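Local coordinates for protein PES4 (Saccharomyces cerevisiae, PDB 6EXX) that probably binds mRNA 3'-untranslated regions and poly(A) or poly(U) RNA, and is represented here by the fourth of its RNA recognition motifs, at residues A[59-64]-A[74-79]; A[17-22]-A[31-36]; A[26-31]-A[54-59]. One frame throughout, in Å; residues are numbered along the deposited sequence. Where two conformers were deposited one is given.

Interaction 1: residues A[59-64]-A[74-79]; sequences RIFNFL and VTTSWE
Thr76 OG1 lies 3.3 Å from Phe61 CE1 and is hydrogen-bonded to Asn65 OD1 just beyond the helix end. Its chi1 of 64° sets the hydroxyl between the backbone N and the carbonyl carbon, where it can face both the aromatic ring and the residue following Leu64. The Phe61 and Thr76 side chains cross at about a right angle. Trp78 approaches the same ring: its NE1 stands 3.6 Å above one face of the Phe61 ring, displaced toward the rim, while Trp78 CZ2 comes within 3.5 Å of Phe61 CG and also touches Phe61 CB. The phenyl and pyrrole planes are inclined at 31°, with centroids 4.6 Å apart, an oblique aromatic pair. Phe61 is directed there by its chi1 of 174°, which carries CG away from the backbone N. A serine in place of Phe61 takes away the phenyl face under Trp78 NE1 and would probably leave a gap on that side of the indole, giving it more room to turn. At the helix end, Val74 CB lies 3.4 Å from Leu64 O, and Val74 CG1 meets Leu64 CB at 4.2 Å. Leu64 also packs on Leu22 of the other helix, and Phe61 on Leu5 of strand 3-10. Laying the second helix on the last long strand of the antiparallel sheet is characteristic of the beta-alpha-beta-beta-alpha-beta fold of the RNA recognition motif.

Interaction 2: residues A[17-22]-A[31-36]; sequences EFLKYL and FKIQID
Ile33 and Ile35 are the residues through which 31-36 meets Leu19 and Lys20 of the helix. The strand is entered through a classic beta bulge, where Phe31 and Lys32 both face Lys50 of the neighbouring strand 44-51. Lys32 folds back along its own chain, its NZ donating to Ile33 O over 3.0 Å from well above the carbonyl plane. Ile33 points into the interface and uses two branches. CD1 of Ile33 reaches the helix backbone, 3.6 Å from Lys20 CA, and also touches Lys20 CB. Ile33 CG2 faces Leu19, 4.0 Å from its CD1, with the two side chains crossing obliquely. With CG1 of Ile33 anti to the carbonyl carbon (chi1 -62°) and CG2 beside it, CD1 is sent to Lys20 and CG2 to Leu19. Lys20 contributes only the root of its side chain, the remainder leading away. Gln34 turns its back on the helix, and its NE2 donates almost straight (173°) to Asp36 OD2 over 2.9 Å; the acceptor lies close to the amide plane and is met on the anti side of the carboxylate, tilted out of its plane. Ile35 faces the helix again: in one of its two conformers, its CD1 rests 3.9 Å from Leu19 CD1, which thus lies against both isoleucines. Leu7 of strand 3-10 also packs on Leu19. The axes of 17-22 and 32-36 come within 9.2 Å and run nearly antiparallel (158°), and strand 3-10, the helix and strand 32-39 form the split beta-alpha-beta unit of the RNA recognition motif, with strand 44-51 between its two parallel strands.

Interaction 3: residues A[26-31]-A[54-59]; sequences ENIRPF and FEDATR
Arg59 grips Glu26 side-on with two nitrogens. Glu26 precedes Asn27, where a Schellman motif ends the first helix of the RNA recognition motif, so the bonds fasten that helix end to the second helix. Arg59 NE donates to Glu26 OE1 over 2.8 Å, forming a salt bridge, and Arg59 NH2 donates to the backbone Glu26 O over 2.9 Å. Both acceptors lie close to the guanidinium plane, yet the carboxylate is turned 57° from it, and OE1 is consequently met from above its own plane. Bends at chi2 and chi3 bring the arginine round to this position. Ile28 covers one guanidinium face: its CD1 stands 3.5 Å above the plane toward the rim, and its CG1 approaches Arg59 NH2 to 3.3 Å. With both nitrogens bonded and a face packed, the group is probably held firmly against rotation. Ile28 and Asp56 run alongside in opposite senses, with Ile28 CG2 3.9 Å from Asp56 CB. The Asp56 carboxylate reaches the loop through solvent: water 1 donates to Asn27 O and, over a longer 3.3 Å, to Asp56 OD1, while water 3 accepts from Arg29 N and donates to Asp56 OD2 at 2.7 Å.

Helix 54-64 carries one side of both interaction 1 and interaction 3, whose centres lie 11 Å apart and which share Arg59. Across them, Trp78 CH2 packs 3.4 Å from Ala57 CB, and Ile60 CG1 lies 3.9 Å from Ile28 CD1. Interactions 1 and 2, centred 13 Å apart, meet where the two helices touch: Phe63 CE1 approaches Leu22 CD2 to 3.4 Å, and Leu64 CD1 lies 3.8 Å from Leu19 CD2. Interactions 2 and 3 share Phe31. Interactions 1 and 2 lay the two helices on one side of the sheet, and interaction 3 ties the end of the first helix to the second; RNA recognition motifs typically bind RNA on the sheet's other side.

Interaction 1: residues A[59-64]-A[74-79]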
loop_
_atom_site.group_PDB
_atom_site.type_symbol
_atom_site.label_atom_id
_atom_site.label_comp_id
_atom_site.label_asym_id
_atom_site.label_seq_id
_atom_site.Cartn_x
_atom_site.Cartn_y
_atom_site.Cartn_z
ATOM N N ARG A 59 4.978 -8.048 -6.049
ATOM C CA ARG A 59 3.890 -8.909 -5.624
ATOM C C ARG A 59 2.780 -8.121 -4.933
ATOM O O ARG A 59 1.590 -8.375 -5.151
ATOM C CB ARG A 59 4.412 -10.040 -4.736
ATOM C CG ARG A 59 5.520 -10.849 -5.403
ATOM C CD ARG A 59 5.520 -12.326 -5.035
ATOM N NE ARG A 59 5.913 -12.571 -3.649
ATOM C CZ ARG A 59 7.164 -12.543 -3.195
ATOM N NH1 ARG A 59 8.180 -12.253 -3.999
ATOM N NH2 ARG A 59 7.397 -12.804 -1.916
ATOM N N ILE A 60 3.157 -7.147 -4.114
ATOM C CA ILE A 60 2.170 -6.336 -3.418
ATOM C C ILE A 60 1.510 -5.322 -4.368
ATOM O O ILE A 60 0.298 -5.104 -4.307
ATOM C CB ILE A 60 2.800 -5.661 -2.179
ATOM C CG1 ILE A 60 3.357 -6.718 -1.213
ATOM C CG2 ILE A 60 1.799 -4.758 -1.490
ATOM C CD1 ILE A 60 2.344 -7.735 -0.742
ATOM N N PHE A 61 2.284 -4.728 -5.269
ATOM C CA PHE A 61 1.720 -3.884 -6.306
ATOM C C PHE A 61 0.641 -4.625 -7.085
ATOM O O PHE A 61 -0.444 -4.103 -7.338
ATOM C CB PHE A 61 2.800 -3.411 -7.271
ATOM C CG PHE A 61 2.258 -2.660 -8.440
ATOM C CD1 PHE A 61 1.995 -1.312 -8.353
ATOM C CD2 PHE A 61 1.980 -3.304 -9.628
ATOM C CE1 PHE A 61 1.482 -0.616 -9.428
ATOM C CE2 PHE A 61 1.466 -2.607 -10.698
ATOM C CZ PHE A 61 1.225 -1.264 -10.598
ATOM N N ASN A 62 0.932 -5.852 -7.487
ATOM C CA ASN A 62 -0.025 -6.604 -8.281
ATOM C C ASN A 62 -1.341 -6.786 -7.534
ATOM O O ASN A 62 -2.412 -6.697 -8.130
ATOM C CB ASN A 62 0.549 -7.971 -8.674
ATOM C CG ASN A 62 1.598 -7.890 -9.756
ATOM O OD1 ASN A 62 1.672 -6.920 -10.505
ATOM N ND2 ASN A 62 2.387 -8.943 -9.876
ATOM N N PHE A 63 -1.254 -7.058 -6.239
ATOM C CA PHE A 63 -2.440 -7.269 -5.430
ATOM C C PHE A 63 -3.259 -5.987 -5.246
ATOM O O PHE A 63 -4.489 -6.008 -5.281
ATOM C CB PHE A 63 -2.034 -7.836 -4.066
ATOM C CG PHE A 63 -3.199 -8.239 -3.210
ATOM C CD1 PHE A 63 -3.827 -7.312 -2.400
ATOM C CD2 PHE A 63 -3.667 -9.539 -3.211
ATOM C CE1 PHE A 63 -4.907 -7.673 -1.607
ATOM C CE2 PHE A 63 -4.741 -9.903 -2.411
ATOM C CZ PHE A 63 -5.354 -8.961 -1.619
ATOM N N LEU A 64 -2.569 -4.874 -5.016
ATOM C CA LEU A 64 -3.234 -3.631 -4.650
ATOM C C LEU A 64 -3.653 -2.758 -5.810
ATOM O O LEU A 64 -4.597 -1.994 -5.672
ATOM C CB LEU A 64 -2.346 -2.795 -3.739
ATOM C CG LEU A 64 -2.165 -3.327 -2.322
ATOM C CD1 LEU A 64 -1.121 -2.505 -1.593
ATOM C CD2 LEU A 64 -3.479 -3.339 -1.552
ATOM N N VAL A 74 -7.903 1.453 -4.777
ATOM C CA VAL A 74 -6.545 1.764 -4.377
ATOM C C VAL A 74 -5.751 2.248 -5.568
ATOM O O VAL A 74 -5.718 1.607 -6.622
ATOM C CB VAL A 74 -5.860 0.542 -3.763
ATOM C CG1 VAL A 74 -4.397 0.836 -3.444
ATOM C CG2 VAL A 74 -6.618 0.096 -2.529
ATOM N N THR A 75 -5.096 3.383 -5.374
ATOM C CA THR A 75 -4.368 4.035 -6.426
ATOM C C THR A 75 -2.893 4.066 -6.046
ATOM O O THR A 75 -2.524 4.363 -4.910
ATOM C CB THR A 75 -5.023 5.392 -6.647
ATOM O OG1 THR A 75 -6.408 5.179 -6.990
ATOM C CG2 THR A 75 -4.332 6.157 -7.737
ATOM N N THR A 76 -2.059 3.689 -6.999
ATOM C CA THR A 76 -0.657 3.469 -6.731
ATOM C C THR A 76 0.233 4.328 -7.598
ATOM O O THR A 76 -0.162 4.789 -8.679
ATOM C CB THR A 76 -0.278 2.033 -7.071
ATOM O OG1 THR A 76 -0.463 1.831 -8.483
ATOM C CG2 THR A 76 -1.127 1.044 -6.270
ATOM N N SER A 77 1.461 4.513 -7.126
ATOM C CA SER A 77 2.539 4.984 -7.984
ATOM C C SER A 77 3.866 4.367 -7.567
ATOM O O SER A 77 4.180 4.279 -6.380
ATOM C CB SER A 77 2.686 6.513 -7.956
ATOM O OG SER A 77 3.653 6.932 -8.917
ATOM N N TRP A 78 4.672 3.985 -8.555
ATOM C CA TRP A 78 6.105 3.740 -8.350
ATOM C C TRP A 78 6.868 5.051 -8.281
ATOM O O TRP A 78 6.384 6.089 -8.732
ATOM C CB TRP A 78 6.682 2.929 -9.500
ATOM C CG TRP A 78 6.127 1.556 -9.613
ATOM C CD1 TRP A 78 5.298 1.079 -10.586
ATOM C CD2 TRP A 78 6.347 0.473 -8.701
ATOM N NE1 TRP A 78 5.000 -0.243 -10.345
ATOM C CE2 TRP A 78 5.636 -0.640 -9.197
ATOM C CE3 TRP A 78 7.089 0.334 -7.524
ATOM C CZ2 TRP A 78 5.632 -1.871 -8.552
ATOM C CZ3 TRP A 78 7.098 -0.891 -6.896
ATOM C CH2 TRP A 78 6.366 -1.977 -7.405
ATOM N N GLU A 79 8.091 4.983 -7.768
ATOM C CA GLU A 79 8.907 6.169 -7.571
ATOM C C GLU A 79 9.904 6.376 -8.710
ATOM O O GLU A 79 10.701 5.492 -9.031
ATOM C CB GLU A 79 9.636 6.074 -6.232
ATOM C CG GLU A 79 10.340 7.343 -5.825
ATOM C CD GLU A 79 10.605 7.397 -4.338
ATOM O OE1 GLU A 79 11.017 6.366 -3.764
ATOM O OE2 GLU A 79 10.395 8.473 -3.741
#

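Interaction 2: residues A[17-22]-A[31-36]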
loop_
_atom_site.group_PDB
_atom_site.type_symbol
_atom_site.label_atom_id
_atom_site.label_comp_id
_atom_site.label_asym_id
_atom_site.label_seq_id
_atom_site.Cartn_x
_atom_site.Cartn_y
_atom_site.Cartn_z
ATOM N N GLU A 17 -2.687 -2.428 9.267
ATOM C CA GLU A 17 -2.796 -3.819 9.673
ATOM C C GLU A 17 -3.099 -4.715 8.476
ATOM O O GLU A 17 -2.562 -5.822 8.358
ATOM C CB GLU A 17 -3.881 -3.966 10.740
ATOM C CG GLU A 17 -3.511 -3.361 12.089
ATOM C CD GLU A 17 -3.360 -1.848 12.057
ATOM O OE1 GLU A 17 -4.205 -1.156 11.446
ATOM O OE2 GLU A 17 -2.393 -1.347 12.664
ATOM N N PHE A 18 -3.963 -4.239 7.594
ATOM C CA PHE A 18 -4.283 -4.972 6.379
ATOM C C PHE A 18 -3.038 -5.097 5.496
ATOM O O PHE A 18 -2.731 -6.169 4.984
ATOM C CB PHE A 18 -5.395 -4.247 5.636
ATOM C CG PHE A 18 -5.775 -4.876 4.331
ATOM C CD1 PHE A 18 -6.248 -6.178 4.278
ATOM C CD2 PHE A 18 -5.681 -4.155 3.157
ATOM C CE1 PHE A 18 -6.606 -6.739 3.073
ATOM C CE2 PHE A 18 -6.053 -4.712 1.952
ATOM C CZ PHE A 18 -6.510 -5.998 1.911
ATOM N N LEU A 19 -2.314 -3.996 5.309
ATOM C CA LEU A 19 -1.117 -4.006 4.475
ATOM C C LEU A 19 -0.039 -4.920 5.055
ATOM O O LEU A 19 0.635 -5.645 4.327
ATOM C CB LEU A 19 -0.575 -2.592 4.287
ATOM C CG LEU A 19 -1.518 -1.622 3.569
ATOM C CD1 LEU A 19 -0.907 -0.252 3.557
ATOM C CD2 LEU A 19 -1.869 -2.075 2.152
ATOM N N LYS A 20 0.112 -4.905 6.379
ATOM C CA LYS A 20 1.070 -5.780 7.036
ATOM C C LYS A 20 0.688 -7.242 6.812
ATOM O O LYS A 20 1.538 -8.094 6.557
ATOM C CB LYS A 20 1.114 -5.462 8.532
ATOM C CG LYS A 20 2.123 -6.280 9.300
ATOM C CD LYS A 20 2.233 -5.835 10.759
ATOM C CE LYS A 20 1.010 -6.235 11.576
ATOM N NZ LYS A 20 1.069 -5.761 12.996
ATOM N N TYR A 21 -0.603 -7.536 6.908
ATOM C CA TYR A 21 -1.097 -8.876 6.646
ATOM C C TYR A 21 -0.774 -9.323 5.221
ATOM O O TYR A 21 -0.312 -10.445 5.015
ATOM C CB TYR A 21 -2.600 -8.907 6.905
ATOM C CG TYR A 21 -3.285 -10.163 6.442
ATOM C CD1 TYR A 21 -3.308 -11.303 7.236
ATOM C CD2 TYR A 21 -3.915 -10.215 5.206
ATOM C CE1 TYR A 21 -3.945 -12.450 6.816
ATOM C CE2 TYR A 21 -4.552 -11.359 4.777
ATOM C CZ TYR A 21 -4.563 -12.472 5.590
ATOM O OH TYR A 21 -5.187 -13.621 5.176
ATOM N N LEU A 22 -0.995 -8.451 4.243
ATOM C CA LEU A 22 -0.694 -8.808 2.859
ATOM C C LEU A 22 0.776 -9.162 2.695
ATOM O O LEU A 22 1.122 -10.136 2.028
ATOM C CB LEU A 22 -1.047 -7.666 1.916
ATOM C CG LEU A 22 -2.527 -7.309 1.795
ATOM C CD1 LEU A 22 -2.717 -6.145 0.838
ATOM C CD2 LEU A 22 -3.382 -8.500 1.375
ATOM N N PHE A 31 10.739 -2.749 4.479
ATOM C CA PHE A 31 11.481 -1.870 5.367
ATOM C C PHE A 31 10.514 -1.032 6.204
ATOM O O PHE A 31 10.771 -0.787 7.382
ATOM C CB PHE A 31 12.407 -0.941 4.579
ATOM C CG PHE A 31 13.704 -1.568 4.140
ATOM C CD1 PHE A 31 14.425 -2.400 4.977
ATOM C CD2 PHE A 31 14.235 -1.272 2.893
ATOM C CE1 PHE A 31 15.629 -2.945 4.569
ATOM C CE2 PHE A 31 15.439 -1.815 2.486
ATOM C CZ PHE A 31 16.127 -2.653 3.320
ATOM N N LYS A 32 9.414 -0.579 5.600
ATOM C CA LYS A 32 8.487 0.303 6.302
ATOM C C LYS A 32 7.117 0.278 5.643
ATOM O O LYS A 32 7.023 0.355 4.431
ATOM C CB LYS A 32 9.021 1.742 6.285
ATOM C CG LYS A 32 8.209 2.728 7.121
ATOM C CD LYS A 32 8.541 2.598 8.602
ATOM C CE LYS A 32 7.852 3.669 9.434
ATOM N NZ LYS A 32 6.393 3.413 9.575
ATOM N N ILE A 33 6.070 0.198 6.458
ATOM C CA ILE A 33 4.709 0.484 6.019
ATOM C C ILE A 33 4.309 1.751 6.739
ATOM O O ILE A 33 4.376 1.803 7.961
ATOM C CB ILE A 33 3.725 -0.635 6.387
ATOM C CG1 ILE A 33 4.141 -1.924 5.692
ATOM C CG2 ILE A 33 2.298 -0.237 6.006
ATOM C CD1 ILE A 33 3.317 -3.144 6.087
ATOM N N GLN A 34 3.911 2.779 6.004
ATOM C CA GLN A 34 3.620 4.065 6.609
ATOM C C GLN A 34 2.398 4.702 5.974
ATOM O O GLN A 34 2.438 5.100 4.818
ATOM C CB GLN A 34 4.822 4.988 6.434
ATOM C CG GLN A 34 4.624 6.388 6.997
ATOM C CD GLN A 34 5.936 7.081 7.280
ATOM O OE1 GLN A 34 6.834 6.502 7.886
ATOM N NE2 GLN A 34 6.060 8.319 6.830
ATOM N N ILE A 35 1.304 4.780 6.717
ATOM C CA ILE A 35 0.125 5.511 6.258
ATOM C C ILE A 35 0.062 6.806 7.037
ATOM O O ILE A 35 -0.395 6.826 8.175
ATOM C CB ILE A 35 -1.183 4.723 6.457
ATOM C CG1 ILE A 35 -1.188 3.477 5.571
ATOM C CG2 ILE A 35 -2.390 5.609 6.132
ATOM C CD1 ILE A 35 -2.393 2.582 5.789
ATOM N N ASP A 36 0.517 7.884 6.402
ATOM C CA ASP A 36 0.812 9.144 7.071
ATOM C C ASP A 36 0.011 10.333 6.566
ATOM O O ASP A 36 0.269 11.457 6.983
ATOM C CB ASP A 36 2.320 9.457 6.942
ATOM C CG ASP A 36 2.802 9.499 5.487
ATOM O OD1 ASP A 36 1.969 9.415 4.567
ATOM O OD2 ASP A 36 4.028 9.640 5.263
#

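Interaction 3: residues A[26-31]-A[54-59]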
loop_
_atom_site.group_PDB
_atom_site.type_symbol
_atom_site.label_atom_id
_atom_site.label_comp_id
_atom_site.label_asym_id
_atom_site.label_seq_id
_atom_site.Cartn_x
_atom_site.Cartn_y
_atom_site.Cartn_z
ATOM N N GLU A 26 2.624 -13.009 1.850
ATOM C CA GLU A 26 3.570 -13.195 0.752
ATOM C C GLU A 26 4.994 -13.480 1.235
ATOM O O GLU A 26 5.913 -13.560 0.426
ATOM C CB GLU A 26 3.570 -11.954 -0.140
ATOM C CG GLU A 26 2.393 -11.871 -1.080
ATOM C CD GLU A 26 2.464 -12.901 -2.207
ATOM O OE1 GLU A 26 3.563 -13.442 -2.475
ATOM O OE2 GLU A 26 1.413 -13.190 -2.822
ATOM N N ASN A 27 5.181 -13.628 2.546
ATOM C CA ASN A 27 6.510 -13.821 3.119
ATOM C C ASN A 27 7.448 -12.677 2.740
ATOM O O ASN A 27 8.623 -12.892 2.453
ATOM C CB ASN A 27 7.109 -15.162 2.686
ATOM C CG ASN A 27 8.354 -15.522 3.464
ATOM O OD1 ASN A 27 8.440 -15.292 4.668
ATOM N ND2 ASN A 27 9.344 -16.058 2.771
ATOM N N ILE A 28 6.908 -11.463 2.748
ATOM C CA ILE A 28 7.662 -10.254 2.432
ATOM C C ILE A 28 7.864 -9.429 3.687
ATOM O O ILE A 28 6.916 -9.204 4.442
ATOM C CB ILE A 28 6.921 -9.408 1.379
ATOM C CG1 ILE A 28 6.976 -10.119 0.028
ATOM C CG2 ILE A 28 7.507 -7.991 1.284
ATOM C CD1 ILE A 28 6.066 -9.546 -1.005
ATOM N N ARG A 29 9.101 -8.980 3.897
ATOM C CA ARG A 29 9.444 -8.099 5.001
ATOM C C ARG A 29 9.777 -6.720 4.443
ATOM O O ARG A 29 10.892 -6.487 3.983
ATOM C CB ARG A 29 10.648 -8.655 5.763
ATOM C CG ARG A 29 10.411 -10.040 6.346
ATOM C CD ARG A 29 11.603 -10.527 7.157
ATOM N NE ARG A 29 12.814 -10.640 6.348
ATOM C CZ ARG A 29 13.938 -9.971 6.580
ATOM N NH1 ARG A 29 14.016 -9.132 7.606
ATOM N NH2 ARG A 29 14.987 -10.139 5.787
ATOM N N PRO A 30 8.801 -5.803 4.458
ATOM C CA PRO A 30 9.090 -4.451 3.987
ATOM C C PRO A 30 10.015 -3.746 4.964
ATOM O O PRO A 30 10.074 -4.111 6.136
ATOM C CB PRO A 30 7.714 -3.784 3.975
ATOM C CG PRO A 30 6.954 -4.498 5.040
ATOM C CD PRO A 30 7.440 -5.916 5.008
ATOM N N PHE A 31 10.739 -2.749 4.479
ATOM C CA PHE A 31 11.481 -1.870 5.367
ATOM C C PHE A 31 10.514 -1.032 6.204
ATOM O O PHE A 31 10.771 -0.787 7.382
ATOM C CB PHE A 31 12.407 -0.941 4.579
ATOM C CG PHE A 31 13.704 -1.568 4.140
ATOM C CD1 PHE A 31 14.425 -2.400 4.977
ATOM C CD2 PHE A 31 14.235 -1.272 2.893
ATOM C CE1 PHE A 31 15.629 -2.945 4.569
ATOM C CE2 PHE A 31 15.439 -1.815 2.486
ATOM C CZ PHE A 31 16.127 -2.653 3.320
ATOM N N PHE A 54 12.697 -4.785 -5.842
ATOM C CA PHE A 54 11.588 -4.652 -6.769
ATOM C C PHE A 54 10.760 -5.930 -6.816
ATOM O O PHE A 54 9.569 -5.882 -7.074
ATOM C CB PHE A 54 12.115 -4.299 -8.159
ATOM C CG PHE A 54 11.046 -3.878 -9.117
ATOM C CD1 PHE A 54 10.293 -2.733 -8.885
ATOM C CD2 PHE A 54 10.781 -4.627 -10.249
ATOM C CE1 PHE A 54 9.305 -2.344 -9.769
ATOM C CE2 PHE A 54 9.800 -4.237 -11.146
ATOM C CZ PHE A 54 9.057 -3.097 -10.902
ATOM N N GLU A 55 11.400 -7.069 -6.582
ATOM C CA GLU A 55 10.711 -8.352 -6.571
ATOM C C GLU A 55 9.619 -8.380 -5.501
ATOM O O GLU A 55 8.483 -8.766 -5.769
ATOM C CB GLU A 55 11.717 -9.482 -6.336
ATOM C CG GLU A 55 12.618 -9.787 -7.530
ATOM C CD GLU A 55 13.755 -8.797 -7.724
ATOM O OE1 GLU A 55 14.133 -8.093 -6.765
ATOM O OE2 GLU A 55 14.296 -8.744 -8.854
ATOM N N ASP A 56 9.960 -7.970 -4.285
ATOM C CA ASP A 56 8.967 -7.890 -3.219
ATOM C C ASP A 56 7.868 -6.894 -3.571
ATOM O O ASP A 56 6.671 -7.171 -3.412
ATOM C CB ASP A 56 9.608 -7.442 -1.905
ATOM C CG ASP A 56 10.447 -8.525 -1.241
ATOM O OD1 ASP A 56 10.452 -9.686 -1.720
ATOM O OD2 ASP A 56 11.098 -8.204 -0.220
ATOM N N ALA A 57 8.267 -5.712 -4.019
ATOM C CA ALA A 57 7.294 -4.681 -4.335
ATOM C C ALA A 57 6.297 -5.141 -5.396
ATOM O O ALA A 57 5.110 -4.833 -5.320
ATOM C CB ALA A 57 7.997 -3.415 -4.783
ATOM N N THR A 58 6.788 -5.868 -6.387
ATOM C CA THR A 58 5.969 -6.360 -7.487
ATOM C C THR A 58 4.755 -7.135 -6.986
ATOM O O THR A 58 3.643 -6.939 -7.473
ATOM C CB THR A 58 6.832 -7.272 -8.389
ATOM O OG1 THR A 58 7.780 -6.474 -9.100
ATOM C CG2 THR A 58 5.998 -8.050 -9.387
ATOM N N ARG A 59 4.978 -8.048 -6.049
ATOM C CA ARG A 59 3.890 -8.909 -5.624
ATOM C C ARG A 59 2.780 -8.121 -4.933
ATOM O O ARG A 59 1.590 -8.375 -5.151
ATOM C CB ARG A 59 4.412 -10.040 -4.736
ATOM C CG ARG A 59 5.520 -10.849 -5.403
ATOM C CD ARG A 59 5.520 -12.326 -5.035
ATOM N NE ARG A 59 5.913 -12.571 -3.649
ATOM C CZ ARG A 59 7.164 -12.543 -3.195
ATOM N NH1 ARG A 59 8.180 -12.253 -3.999
ATOM N NH2 ARG A 59 7.397 -12.804 -1.916
HETATM O O HOH W 1 10.351 -12.279 0.310
HETATM O O HOH W 2 10.735 -5.910 1.180
HETATM O O HOH W 3 11.127 -9.722 1.974
#